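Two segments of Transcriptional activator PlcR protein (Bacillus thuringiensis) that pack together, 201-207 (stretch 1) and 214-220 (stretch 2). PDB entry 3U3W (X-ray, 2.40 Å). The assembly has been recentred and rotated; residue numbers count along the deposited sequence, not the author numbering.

Stretch 1 (201-207) NHAKALY
Stretch 2 214-220: ESLYQVN

The one hydrogen bond between these two helices runs from a side chain to a backbone carbonyl that is already in use. S215 OG donates to A203 O at 2.8 Å. The same A203 O accepts the helical bond from Y207 N at 3.0 Å. The carbonyl therefore serves its own helix and the neighbouring one together.

Both stretches are helical throughout, and both helices extend beyond the residues described here. Phi lies between -53° and -70°, and psi between -32° and -53°, as expected for alpha-helix. In stretch 1 the i to i-4 bonds are A205 N to N201 O at 3.0 Å, L206 N to H202 O at 2.9 Å, and Y207 N to A203 O as above. In stretch 2 they are Q218 N to E214 O at 3.0 Å, V219 N to S215 O at 2.8 Å, and N220 N to L216 O at 2.8 Å.

The helices run nearly antiparallel, with 166° between their N-to-C directions. Their axes approach to 8.1 Å. In the register, A203 and S215 are the nearest CA pair, with 4.4 Å from A203 CA to S215 CA. Both residues are small, and the backbones come close at this point. The contact buries 322 Å² in total.

S215 has chi1 t (-178°). Its CA-to-CB bond points sideways, yet OG reaches the A203 carbonyl. S215 OG also lies 3.8 Å from A203 CB and 3.6 Å from Y207 CB. It sits at the edge of the Y207 ring, near the ring plane. Y207 has chi1 t (-178°) and chi2 -76°. Its CA-to-CB bond points sideways, and the end of the side chain leads away from stretch 2.

The CA-to-CB bond of A203 points toward stretch 2. A203 CB meets V219 CG2 at 3.7 Å, an apolar contact, and Q218 CB at 4.0 Å. V219 has chi1 t (167°).

The CA-to-CB bond of L206 also points toward the partner helix, with chi1 m (-68°) and chi2 t (158°). L206 CB lies 4.0 Å from S215 CB. L206 CD1 packs 3.7 Å from Q218 CG and 3.9 Å from E214 O. L206 CD1 is 4.3 Å from E214 CB, so the aliphatic start of that acidic side chain adds to the van der Waals packing. E214 has chi1 m (-87°), chi2 t (160°) and chi3 97°.

The CA-to-CB bond of Q218 points toward stretch 1, with chi1 m (-65°), chi2 m (-72°) and chi3 -21°. Its methylene groups pack against A203 and L206. Its amide carbon meets the imidazole of H202, with H202 ND1 3.7 Å from Q218 CD in an oblique approach. The CA-to-CB bond of H202 points toward stretch 2, with chi1 t (-171°) and chi2 -170°. The pair makes no hydrogen bond. H202 ND1 is buried by the contact and has no partner in the model, whereas Q218 OE1 is bonded just beyond the stretches.

The CA-to-CB bonds of K204 and L216 point away from the interface. K204 NZ is hydrogen-bonded elsewhere in the structure.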

# COMPACT_ATOMS: atom_id res chain seq x y z
N ASN A 201 16.20 -11.48 -2.35
CA ASN A 201 16.97 -12.33 -1.46
C ASN A 201 17.30 -13.60 -2.21
O ASN A 201 18.43 -14.06 -2.20
CB ASN A 201 16.18 -12.65 -0.18
CG ASN A 201 16.04 -11.45 0.76
OD1 ASN A 201 16.92 -10.58 0.83
ND2 ASN A 201 14.93 -11.41 1.52
N HIS A 202 16.29 -14.14 -2.88
CA HIS A 202 16.42 -15.27 -3.78
C HIS A 202 17.52 -15.02 -4.82
O HIS A 202 18.37 -15.89 -5.05
CB HIS A 202 15.09 -15.54 -4.48
CG HIS A 202 15.05 -16.81 -5.27
ND1 HIS A 202 14.01 -17.13 -6.12
CD2 HIS A 202 15.92 -17.84 -5.33
CE1 HIS A 202 14.25 -18.30 -6.68
NE2 HIS A 202 15.40 -18.76 -6.21
N ALA A 203 17.52 -13.83 -5.43
CA ALA A 203 18.54 -13.49 -6.41
C ALA A 203 19.92 -13.52 -5.79
O ALA A 203 20.85 -14.02 -6.41
CB ALA A 203 18.28 -12.14 -7.02
N LYS A 204 20.06 -12.99 -4.57
CA LYS A 204 21.34 -13.01 -3.89
C LYS A 204 21.84 -14.44 -3.68
O LYS A 204 23.00 -14.73 -3.93
CB LYS A 204 21.28 -12.25 -2.55
CG LYS A 204 21.20 -10.73 -2.68
CD LYS A 204 21.06 -10.07 -1.29
CE LYS A 204 22.29 -10.34 -0.43
NZ LYS A 204 23.48 -9.75 -1.08
N ALA A 205 20.96 -15.31 -3.20
CA ALA A 205 21.25 -16.73 -3.02
C ALA A 205 21.64 -17.48 -4.32
O ALA A 205 22.59 -18.27 -4.33
CB ALA A 205 20.06 -17.43 -2.31
N LEU A 206 20.91 -17.24 -5.41
CA LEU A 206 21.25 -17.79 -6.71
C LEU A 206 22.64 -17.34 -7.13
O LEU A 206 23.44 -18.14 -7.63
CB LEU A 206 20.20 -17.39 -7.77
CG LEU A 206 18.82 -18.04 -7.54
CD1 LEU A 206 17.67 -17.30 -8.21
CD2 LEU A 206 18.83 -19.51 -7.98
N TYR A 207 22.93 -16.06 -6.92
CA TYR A 207 24.24 -15.51 -7.25
C TYR A 207 25.34 -16.20 -6.42
O TYR A 207 26.40 -16.52 -6.94
CB TYR A 207 24.26 -14.01 -7.02
CG TYR A 207 25.57 -13.31 -7.38
CD1 TYR A 207 26.69 -13.41 -6.55
CD2 TYR A 207 25.67 -12.53 -8.53
CE1 TYR A 207 27.88 -12.76 -6.87
CE2 TYR A 207 26.85 -11.90 -8.87
CZ TYR A 207 27.95 -12.01 -8.03
OH TYR A 207 29.11 -11.35 -8.37
N GLU A 214 20.08 -17.07 -13.69
CA GLU A 214 18.82 -17.14 -12.95
C GLU A 214 18.70 -15.98 -11.96
O GLU A 214 17.60 -15.50 -11.68
CB GLU A 214 18.68 -18.48 -12.22
CG GLU A 214 18.06 -19.57 -13.08
CD GLU A 214 18.35 -20.97 -12.55
OE1 GLU A 214 17.50 -21.54 -11.84
OE2 GLU A 214 19.43 -21.51 -12.85
N SER A 215 19.84 -15.54 -11.43
CA SER A 215 19.87 -14.44 -10.50
C SER A 215 19.37 -13.19 -11.22
O SER A 215 18.49 -12.48 -10.72
CB SER A 215 21.29 -14.23 -9.97
OG SER A 215 21.35 -13.18 -9.02
N LEU A 216 19.92 -12.93 -12.40
CA LEU A 216 19.56 -11.76 -13.19
C LEU A 216 18.09 -11.83 -13.61
O LEU A 216 17.39 -10.80 -13.69
CB LEU A 216 20.47 -11.62 -14.42
CG LEU A 216 20.21 -10.50 -15.42
CD1 LEU A 216 20.34 -9.14 -14.75
CD2 LEU A 216 21.12 -10.61 -16.64
N TYR A 217 17.61 -13.04 -13.84
CA TYR A 217 16.20 -13.25 -14.14
C TYR A 217 15.33 -12.75 -13.01
O TYR A 217 14.40 -11.96 -13.23
CB TYR A 217 15.91 -14.72 -14.40
CG TYR A 217 14.43 -15.03 -14.49
CD1 TYR A 217 13.71 -14.76 -15.65
CD2 TYR A 217 13.76 -15.59 -13.41
CE1 TYR A 217 12.34 -15.03 -15.73
CE2 TYR A 217 12.40 -15.88 -13.48
CZ TYR A 217 11.70 -15.60 -14.65
OH TYR A 217 10.36 -15.87 -14.72
N GLN A 218 15.63 -13.21 -11.79
CA GLN A 218 14.89 -12.77 -10.61
C GLN A 218 15.04 -11.27 -10.38
O GLN A 218 14.06 -10.60 -10.05
CB GLN A 218 15.32 -13.54 -9.37
CG GLN A 218 15.00 -15.01 -9.45
CD GLN A 218 13.52 -15.27 -9.29
OE1 GLN A 218 12.78 -14.43 -8.77
NE2 GLN A 218 13.07 -16.42 -9.76
N VAL A 219 16.25 -10.75 -10.57
CA VAL A 219 16.52 -9.32 -10.41
C VAL A 219 15.67 -8.46 -11.35
O VAL A 219 14.99 -7.52 -10.91
CB VAL A 219 18.02 -8.97 -10.62
CG1 VAL A 219 18.21 -7.47 -10.75
CG2 VAL A 219 18.84 -9.48 -9.48
N ASN A 220 15.69 -8.80 -12.64
CA ASN A 220 14.93 -8.05 -13.64
C ASN A 220 13.43 -8.15 -13.45
O ASN A 220 12.70 -7.18 -13.67
CB ASN A 220 15.31 -8.49 -15.05
CG ASN A 220 16.68 -7.98 -15.46
OD1 ASN A 220 17.15 -6.96 -14.96
ND2 ASN A 220 17.32 -8.69 -16.38